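Local structure of proteasome accessory factor B/C (PafBC) (Paenarthrobacter aurescens, 6SJ9) at residues Q246-I251 with K300-A305; L512-V517 with L551-S556. The protein acts as a transcriptional regulator of the bacterial DNA damage response and probably binds DNA through its winged helix-turn-helix domains. All coordinates share one frame; numbering follows the deposited sequence.

Contact 1. Residues Q246-I251 with K300-A305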
# COMPACT_ATOMS: atom_id res chain seq x y z
N GLN A 246 -3.30 22.40 -14.92
CA GLN A 246 -2.04 22.00 -15.53
C GLN A 246 -0.84 22.59 -14.79
O GLN A 246 -0.79 23.80 -14.54
CB GLN A 246 -1.95 22.44 -16.99
CG GLN A 246 -0.64 22.04 -17.68
CD GLN A 246 -0.67 22.22 -19.21
OE1 GLN A 246 -1.33 21.45 -19.93
NE2 GLN A 246 0.03 23.24 -19.70
N ALA A 247 0.11 21.73 -14.45
CA ALA A 247 1.37 22.11 -13.82
C ALA A 247 2.52 22.08 -14.83
O ALA A 247 2.53 21.24 -15.74
CB ALA A 247 1.67 21.18 -12.64
N THR A 248 3.49 22.97 -14.65
CA THR A 248 4.69 23.03 -15.49
C THR A 248 5.90 22.80 -14.59
O THR A 248 6.13 23.55 -13.63
CB THR A 248 4.79 24.36 -16.23
OG1 THR A 248 3.55 24.63 -16.89
CG2 THR A 248 5.88 24.31 -17.29
N LEU A 249 6.66 21.74 -14.88
CA LEU A 249 7.71 21.27 -14.00
C LEU A 249 9.01 21.12 -14.78
O LEU A 249 9.01 20.68 -15.93
CB LEU A 249 7.33 19.94 -13.36
CG LEU A 249 5.96 19.86 -12.68
CD1 LEU A 249 5.72 18.43 -12.18
CD2 LEU A 249 5.80 20.89 -11.55
N VAL A 250 10.11 21.50 -14.14
CA VAL A 250 11.45 21.19 -14.61
C VAL A 250 12.01 20.10 -13.71
O VAL A 250 12.12 20.31 -12.50
CB VAL A 250 12.37 22.42 -14.61
CG1 VAL A 250 13.77 22.00 -14.91
CG2 VAL A 250 11.89 23.44 -15.63
N ILE A 251 12.41 18.98 -14.31
CA ILE A 251 12.87 17.79 -13.60
C ILE A 251 14.20 17.30 -14.18
O ILE A 251 14.49 17.48 -15.36
CB ILE A 251 11.84 16.64 -13.69
CG1 ILE A 251 11.62 16.24 -15.14
CG2 ILE A 251 10.51 17.06 -13.09
CD1 ILE A 251 10.70 15.06 -15.29
N LYS A 300 11.66 21.37 -9.96
CA LYS A 300 11.29 22.74 -9.67
C LYS A 300 9.93 23.00 -10.31
O LYS A 300 9.72 22.65 -11.48
CB LYS A 300 12.31 23.75 -10.24
CG LYS A 300 11.90 25.19 -10.04
CD LYS A 300 12.84 26.13 -10.80
CE LYS A 300 12.59 27.60 -10.51
NZ LYS A 300 13.44 28.50 -11.41
N VAL A 301 9.00 23.53 -9.53
CA VAL A 301 7.73 24.00 -10.08
C VAL A 301 8.00 25.33 -10.77
O VAL A 301 8.45 26.29 -10.13
CB VAL A 301 6.67 24.16 -8.98
CG1 VAL A 301 5.40 24.75 -9.57
CG2 VAL A 301 6.38 22.85 -8.29
N THR A 302 7.75 25.40 -12.08
CA THR A 302 7.78 26.73 -12.67
C THR A 302 6.41 27.41 -12.58
O THR A 302 6.35 28.63 -12.42
CB THR A 302 8.29 26.71 -14.12
OG1 THR A 302 7.43 25.91 -14.93
CG2 THR A 302 9.72 26.16 -14.18
N GLY A 303 5.33 26.64 -12.66
CA GLY A 303 4.00 27.19 -12.49
C GLY A 303 2.98 26.09 -12.29
O GLY A 303 3.28 24.92 -12.50
N PRO A 304 1.77 26.43 -11.81
CA PRO A 304 1.27 27.75 -11.42
C PRO A 304 1.76 28.16 -10.03
O PRO A 304 2.19 27.31 -9.27
CB PRO A 304 -0.25 27.57 -11.43
CG PRO A 304 -0.41 26.16 -10.98
CD PRO A 304 0.74 25.39 -11.62
N ALA A 305 1.60 29.44 -9.70
CA ALA A 305 2.18 29.99 -8.49
C ALA A 305 1.59 29.38 -7.22
O ALA A 305 2.28 29.28 -6.22
CB ALA A 305 2.02 31.51 -8.48

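Contact 2. Residues L512-V517 with L551-S556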
# COMPACT_ATOMS: atom_id res chain seq x y z
N LEU A 512 24.81 -6.13 3.15
CA LEU A 512 24.35 -5.52 1.91
C LEU A 512 25.49 -5.37 0.90
O LEU A 512 25.37 -5.79 -0.25
CB LEU A 512 23.71 -4.16 2.19
CG LEU A 512 23.07 -3.44 1.00
CD1 LEU A 512 22.20 -4.39 0.15
CD2 LEU A 512 22.22 -2.28 1.51
N GLN A 513 26.66 -4.88 1.35
CA GLN A 513 27.83 -4.72 0.49
C GLN A 513 28.55 -6.03 0.14
O GLN A 513 29.47 -5.99 -0.70
CB GLN A 513 28.83 -3.77 1.15
CG GLN A 513 28.28 -2.36 1.26
CD GLN A 513 27.92 -1.76 -0.10
OE1 GLN A 513 28.64 -1.94 -1.09
NE2 GLN A 513 26.77 -1.08 -0.16
N ARG A 514 28.23 -7.13 0.82
CA ARG A 514 28.82 -8.46 0.66
C ARG A 514 30.29 -8.55 1.08
O ARG A 514 30.98 -9.53 0.76
CB ARG A 514 28.66 -8.95 -0.78
CG ARG A 514 27.21 -8.86 -1.23
CD ARG A 514 27.07 -9.27 -2.67
NE ARG A 514 27.35 -10.69 -2.82
CZ ARG A 514 26.43 -11.64 -2.71
NH1 ARG A 514 25.16 -11.32 -2.46
NH2 ARG A 514 26.78 -12.91 -2.88
N ASP A 515 30.80 -7.54 1.76
CA ASP A 515 32.15 -7.53 2.29
C ASP A 515 32.25 -8.27 3.62
O ASP A 515 33.37 -8.54 4.08
CB ASP A 515 32.62 -6.09 2.44
CG ASP A 515 31.66 -5.25 3.27
OD1 ASP A 515 31.96 -4.07 3.51
OD2 ASP A 515 30.61 -5.78 3.70
N GLU A 516 31.11 -8.56 4.26
CA GLU A 516 31.06 -9.23 5.56
C GLU A 516 29.93 -10.24 5.58
O GLU A 516 29.03 -10.24 4.73
CB GLU A 516 30.73 -8.20 6.64
CG GLU A 516 31.52 -6.90 6.61
CD GLU A 516 31.05 -5.93 7.70
OE1 GLU A 516 31.91 -5.27 8.34
OE2 GLU A 516 29.82 -5.88 7.95
N VAL A 517 29.91 -11.05 6.64
CA VAL A 517 28.81 -11.97 6.87
C VAL A 517 28.46 -11.90 8.33
O VAL A 517 29.31 -11.59 9.18
CB VAL A 517 29.14 -13.43 6.50
CG1 VAL A 517 29.44 -13.59 4.98
CG2 VAL A 517 30.34 -13.90 7.34
N LEU A 551 17.59 -15.36 -0.53
CA LEU A 551 18.39 -16.51 -0.91
C LEU A 551 19.70 -16.07 -1.56
O LEU A 551 20.77 -16.66 -1.32
CB LEU A 551 17.60 -17.41 -1.85
CG LEU A 551 18.14 -18.84 -2.01
CD1 LEU A 551 18.08 -19.52 -0.70
CD2 LEU A 551 17.26 -19.60 -2.97
N ASP A 552 19.64 -15.01 -2.38
CA ASP A 552 20.83 -14.65 -3.11
C ASP A 552 21.79 -13.91 -2.22
O ASP A 552 22.79 -13.42 -2.73
CB ASP A 552 20.53 -13.79 -4.38
CG ASP A 552 19.94 -12.39 -4.08
OD1 ASP A 552 20.03 -11.84 -2.96
OD2 ASP A 552 19.39 -11.79 -5.04
N ARG A 553 21.50 -13.82 -0.91
CA ARG A 553 22.49 -13.28 0.02
C ARG A 553 23.06 -14.33 0.96
O ARG A 553 23.86 -14.00 1.82
CB ARG A 553 21.94 -12.08 0.81
CG ARG A 553 21.93 -10.91 -0.15
CD ARG A 553 21.91 -9.53 0.43
NE ARG A 553 22.35 -9.35 1.81
CZ ARG A 553 21.90 -8.33 2.53
NH1 ARG A 553 21.06 -7.48 1.94
NH2 ARG A 553 22.27 -8.14 3.77
N VAL A 554 22.69 -15.60 0.78
CA VAL A 554 23.27 -16.65 1.59
C VAL A 554 24.70 -16.87 1.16
O VAL A 554 24.97 -17.16 -0.00
CB VAL A 554 22.45 -17.93 1.44
CG1 VAL A 554 23.20 -19.13 2.05
CG2 VAL A 554 21.11 -17.73 2.11
N GLU A 555 25.62 -16.81 2.12
CA GLU A 555 26.98 -17.26 1.80
C GLU A 555 27.10 -18.75 1.99
O GLU A 555 27.64 -19.44 1.13
CB GLU A 555 28.03 -16.55 2.64
CG GLU A 555 29.44 -16.70 2.05
CD GLU A 555 30.26 -17.78 2.72
OE1 GLU A 555 31.07 -18.42 2.02
OE2 GLU A 555 30.11 -17.98 3.95
N SER A 556 26.55 -19.29 3.07
CA SER A 556 26.50 -20.74 3.16
C SER A 556 25.46 -21.11 4.20
O SER A 556 25.14 -20.32 5.09
CB SER A 556 27.88 -21.33 3.52
OG SER A 556 28.17 -21.01 4.84

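Contact 1. Residues Q246-I251 with K300-A305
T248 and T302 meet where two antiparallel strands fall out of step, and T248 O gathers donors. T302 N bonds to T248 O at 2.9 Å, while G303 N adds a weak bond. The T302 hydroxyl adds another weak one, OG1 to T248 O at 3.0 Å: with chi1 at 61°, OG1 sits between the residue's own N and carbonyl carbon. T302 OG1 also lies 3.2 Å from T248 CG2. T248 N returns an almost straight bond to G303 O (2.9 Å, 178°). Beyond the irregularity, V250 and K300 bond reciprocally, V250 N to K300 O at 2.9 Å and K300 N to V250 O at 2.8 Å. V301 N, in the non-hydrogen-bonded pair with L249, finds the Y662 hydroxyl. L249 and V301 lie side by side, CD2 to CG2 3.8 Å, on the face where V301 meets helix 305-323 and L249 meets helix 257-261, whereas on the other face V250 CG2 touches T302 CG2 at 3.8 Å. A247, L249 and I251 bond through their backbones to strand 275-282. T302 and G303 facing T248 make a classic beta bulge, in an edge strand of a four-stranded sheet ordered as in the ferredoxin-like fold, consistent with a WCX domain.

Contact 2. Residues L512-V517 with L551-S556
Arginines R514 and R553 carry this surface contact between the loop joining strands 503-510 and 517-530 and the 3-10 turn entering strand 554-560. Both segments lie in a WYL domain, whose strongly bent five-stranded antiparallel sheet is consistent with the Sm fold; its last strand, 554-560, pairs with the first, 503-510. One hydrogen bond joins the loop to that turn: R514 NH1 reaches D552 O at 3.2 Å, with 164° at the hydrogen. The oxygen lies near the guanidinium plane, and the donor lies in the carbonyl plane. R514 also makes a cation-pi contact with F510, while the D552 carboxylate pairs with R550. The guanidinium planes of R514 and R553 stand 78° apart, and R514 NH1 passes 4.0 Å from R553 CG. L512 N lies over one face of the R553 guanidinium, 3.3 Å from NH2, but both are donors; NH2 bonds instead to F510 O, and NH1 forms a salt bridge with D584. L512 CD1 packs 3.7 Å from R553 NH1. An alanine in place of R553 would probably leave the D584 carboxylate without its charged mate and F510 O without this side-chain donor. Further along, the contact is apolar: V517 CG1, anti to its carbonyl carbon (chi1 -63°), rests 4.0 Å from E555 CB.

Overall arrangement
Followed from the N terminus, the chain closes contact 1 first, when 300-305 returns beside 246-251 after 48 residues that include two helices and the other two strands of that sheet. It then runs on through the PafC helix-turn-helix region before contact 2 opens. There, 33 residues that are mostly strand separate 512-517 from 551-556. The two closures therefore follow in series, neither nesting nor crossing, and their centres lie 44 Å apart, with nearest atoms about 26 Å apart. Contact 1 joins neighbouring strands within a WCX sheet; contact 2 ties a connecting loop to a turn in the second WYL domain, so each illustrates closure local to its own domain.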